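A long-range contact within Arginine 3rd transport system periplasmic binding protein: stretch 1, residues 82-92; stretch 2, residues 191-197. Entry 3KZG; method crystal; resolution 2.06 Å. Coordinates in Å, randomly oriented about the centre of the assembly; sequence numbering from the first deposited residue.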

# COMPACT_ATOMS: atom_id res chain seq x y z
N ILE A 82 4.82 20.53 -28.50
CA ILE A 82 5.18 20.43 -27.10
C ILE A 82 4.43 19.22 -26.57
O ILE A 82 3.38 18.83 -27.12
N PHE A 83 4.97 18.62 -25.52
CA PHE A 83 4.38 17.44 -24.92
C PHE A 83 4.02 17.63 -23.45
O PHE A 83 4.58 18.49 -22.77
N SER A 84 3.08 16.84 -22.97
CA SER A 84 2.69 16.89 -21.58
C SER A 84 3.68 15.97 -20.90
O SER A 84 4.58 15.42 -21.55
N LEU A 85 3.53 15.78 -19.59
CA LEU A 85 4.39 14.84 -18.90
C LEU A 85 4.05 13.49 -19.52
O LEU A 85 2.90 13.25 -19.90
N PRO A 86 5.04 12.60 -19.66
CA PRO A 86 4.71 11.30 -20.25
C PRO A 86 3.81 10.56 -19.27
O PRO A 86 3.95 10.73 -18.05
N TYR A 87 2.86 9.78 -19.78
CA TYR A 87 1.95 9.04 -18.91
C TYR A 87 2.28 7.56 -18.92
O TYR A 87 1.60 6.76 -18.29
N MSE A 88 3.34 7.21 -19.63
CA MSE A 88 3.73 5.81 -19.74
C MSE A 88 5.10 5.70 -20.41
O MSE A 88 5.44 6.49 -21.29
N GLU A 89 5.90 4.73 -19.97
CA GLU A 89 7.21 4.52 -20.56
C GLU A 89 7.02 4.00 -21.99
O GLU A 89 6.12 3.20 -22.24
N SER A 90 7.85 4.46 -22.92
CA SER A 90 7.73 4.01 -24.31
C SER A 90 8.81 3.01 -24.69
O SER A 90 10.00 3.30 -24.59
N ASN A 91 8.38 1.83 -25.11
CA ASN A 91 9.31 0.78 -25.53
C ASN A 91 8.84 0.19 -26.85
O ASN A 91 7.64 0.07 -27.08
N SER A 92 9.78 -0.19 -27.71
CA SER A 92 9.44 -0.81 -28.98
C SER A 92 9.64 -2.31 -28.81
O SER A 92 10.24 -2.76 -27.83
N GLU A 191 11.20 9.27 -24.99
CA GLU A 191 11.08 9.62 -23.58
C GLU A 191 9.68 9.43 -23.01
O GLU A 191 9.27 10.16 -22.10
N GLY A 192 8.95 8.44 -23.53
CA GLY A 192 7.62 8.16 -23.03
C GLY A 192 6.47 8.60 -23.91
O GLY A 192 6.63 9.47 -24.75
N TYR A 193 5.30 7.98 -23.73
CA TYR A 193 4.11 8.33 -24.49
C TYR A 193 3.52 9.54 -23.81
O TYR A 193 3.43 9.59 -22.58
N SER A 194 3.12 10.53 -24.60
CA SER A 194 2.59 11.76 -24.04
C SER A 194 1.52 12.42 -24.89
O SER A 194 1.31 12.06 -26.05
N ILE A 195 0.83 13.39 -24.30
CA ILE A 195 -0.21 14.14 -24.98
C ILE A 195 0.51 15.29 -25.70
O ILE A 195 1.26 16.05 -25.08
N MSE A 196 0.30 15.39 -27.01
CA MSE A 196 0.96 16.39 -27.84
C MSE A 196 0.09 17.60 -28.17
O MSE A 196 -1.13 17.49 -28.29
N ALA A 197 0.72 18.75 -28.31
CA ALA A 197 -0.01 19.97 -28.62
C ALA A 197 0.89 20.96 -29.34
O ALA A 197 2.09 20.74 -29.46

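Side-chain packing between residues 82-92 and 191-197, two antiparallel stretches that bury 803 Å² between them. The polar centre is a pair of serines. Ser 84 points toward the other stretch with chi1 p, and its OG accepts a hydrogen bond from Ile 195 N (3.1 Å) while donating one to Leu 85 O in its own stretch (2.9 Å). Ser 194, chi1 t, returns the link: its OG donates to Ser 84 O at 2.9 Å. Ser 84 OG and Ser 194 OG lie 3.0 Å apart. Backbone bonding reinforces the spot, Ser 84 N donating to Ile 195 O at 2.9 Å.

At the far end of the contact Ser 90, also p, its CA-to-CB bond pointing toward the other stretch, uses OG to accept a hydrogen bond from Gly 192 N (2.9 Å), so a side chain takes up a backbone donor there. Between the serines, the main chain carries the polar load: Tyr 87 N donates to Tyr 193 O and Tyr 193 N to Met 88 O, both at 2.9 Å. In the paired strands, Ile 82 N to Ala 197 O and Ala 197 N to Ile 82 O, again 2.9 Å each, close an antiparallel hydrogen-bonded pair. One water bridges the stretches, lying 2.8 Å from Tyr 87 OH and donating to Ser 194 O at 2.9 Å.

Tyr 193 (chi1 m, chi2 -54°) has the largest area covered by the other stretch. Ser 90 CB sits over one face of its ring, 3.8 Å from the centroid and 14° off the normal, a CH-pi contact. Selenomethionine Met 88, extended with all three chi angles t, runs along the ring edge: its CG is 3.9 Å from Tyr 193 CD2, and its SE lies 5.3 Å from the ring centroid. Tyr 87 leaves its CA sideways, but chi1 p brings the ring closer to the other stretch. Tyr 193 CB makes an off-centre CH-pi contact 4.2 Å from the Tyr 87 ring centroid, and Tyr 87 CE2 reaches Ile 195 CG1 (chi1 m, chi2 t) at 4.2 Å.

Gly 192 is held close to Pro 86, whose CB is 3.9 Å from Gly 192 CA. A CB on the glycine would clash with that same Pro 86 CB, and the backbone angles of 106/158 independently call for glycine.

Along the paired strands, Phe 83 (chi1 m) and selenomethionine Met 196 (t, t, p) share one face of the sheet. Phe 83 CE1 meets Met 196 CG at 3.5 Å, and Met 196 SE lies obliquely 4.5 Å from the Phe 83 ring centroid, although the end of the Met 196 side chain leads away from the other stretch. Ser 194 OG approaches the ring edge and comes within 3.3 Å of Phe 83 CB. Ile 82 (p, t) and Ala 197 occupy the other face, where Ile 82 CG1 touches Ala 197 CB at 4.2 Å. Leu 85 and Glu 89 point away and add little.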

# COMPACT_ATOMS: atom_id res chain seq x y z
CB ILE A 82 4.81 21.70 -26.29
CG1 ILE A 82 3.32 22.02 -26.44
CG2 ILE A 82 5.68 22.87 -26.76
CD1 ILE A 82 2.86 23.18 -25.58
CB PHE A 83 5.36 16.27 -25.04
CG PHE A 83 5.59 15.81 -26.45
CD1 PHE A 83 4.71 14.92 -27.05
CD2 PHE A 83 6.69 16.27 -27.17
CE1 PHE A 83 4.93 14.47 -28.35
CE2 PHE A 83 6.91 15.83 -28.48
CZ PHE A 83 6.03 14.93 -29.07
CB SER A 84 1.30 16.32 -21.39
OG SER A 84 1.32 14.93 -21.67
CB LEU A 85 4.06 14.81 -17.41
CG LEU A 85 4.17 16.14 -16.65
CD1 LEU A 85 3.68 15.96 -15.21
CD2 LEU A 85 5.61 16.62 -16.69
CB PRO A 86 6.08 10.64 -20.40
CG PRO A 86 6.86 11.22 -19.25
CD PRO A 86 6.45 12.67 -19.25
CB TYR A 87 0.49 9.22 -19.35
CG TYR A 87 0.21 8.88 -20.81
CD1 TYR A 87 0.06 7.55 -21.23
CD2 TYR A 87 0.05 9.89 -21.76
CE1 TYR A 87 -0.23 7.25 -22.58
CE2 TYR A 87 -0.24 9.59 -23.09
CZ TYR A 87 -0.39 8.29 -23.49
OH TYR A 87 -0.68 8.02 -24.82
CB MSE A 88 2.67 5.06 -20.56
CG MSE A 88 2.92 3.59 -20.78
SE MSE A 88 1.38 2.73 -21.63
CE MSE A 88 2.11 0.94 -21.81
CB GLU A 89 8.02 3.50 -19.75
CG GLU A 89 9.43 3.29 -20.26
CD GLU A 89 10.23 2.33 -19.39
OE1 GLU A 89 9.96 1.11 -19.43
OE2 GLU A 89 11.13 2.81 -18.68
CB SER A 90 7.76 5.22 -25.27
OG SER A 90 8.96 5.97 -25.13
CB ASN A 91 9.39 -0.34 -24.50
CG ASN A 91 9.82 0.14 -23.13
OD1 ASN A 91 8.98 0.42 -22.27
ND2 ASN A 91 11.12 0.24 -22.92
CB SER A 92 10.33 -0.27 -30.11
OG SER A 92 11.68 -0.64 -29.94
CB GLU A 191 11.54 11.07 -23.38
CG GLU A 191 12.93 11.34 -23.94
CD GLU A 191 13.42 12.75 -23.68
OE1 GLU A 191 13.47 13.15 -22.49
OE2 GLU A 191 13.77 13.46 -24.65
CB TYR A 193 3.09 7.18 -24.51
CG TYR A 193 3.58 5.91 -25.17
CD1 TYR A 193 4.10 5.93 -26.47
CD2 TYR A 193 3.55 4.68 -24.50
CE1 TYR A 193 4.57 4.77 -27.08
CE2 TYR A 193 4.01 3.51 -25.11
CZ TYR A 193 4.52 3.56 -26.40
OH TYR A 193 4.99 2.42 -27.00
CB SER A 194 3.75 12.73 -23.82
OG SER A 194 3.29 14.07 -23.73
CB ILE A 195 -1.24 14.67 -23.96
CG1 ILE A 195 -1.93 13.47 -23.29
CG2 ILE A 195 -2.27 15.55 -24.63
CD1 ILE A 195 -2.90 13.84 -22.21
CB MSE A 196 1.43 15.71 -29.12
CG MSE A 196 2.47 16.46 -29.93
SE MSE A 196 3.05 15.32 -31.37
CE MSE A 196 1.40 15.34 -32.43
CB ALA A 197 -0.57 20.58 -27.34
O HOH W 1 0.05 9.62 -27.00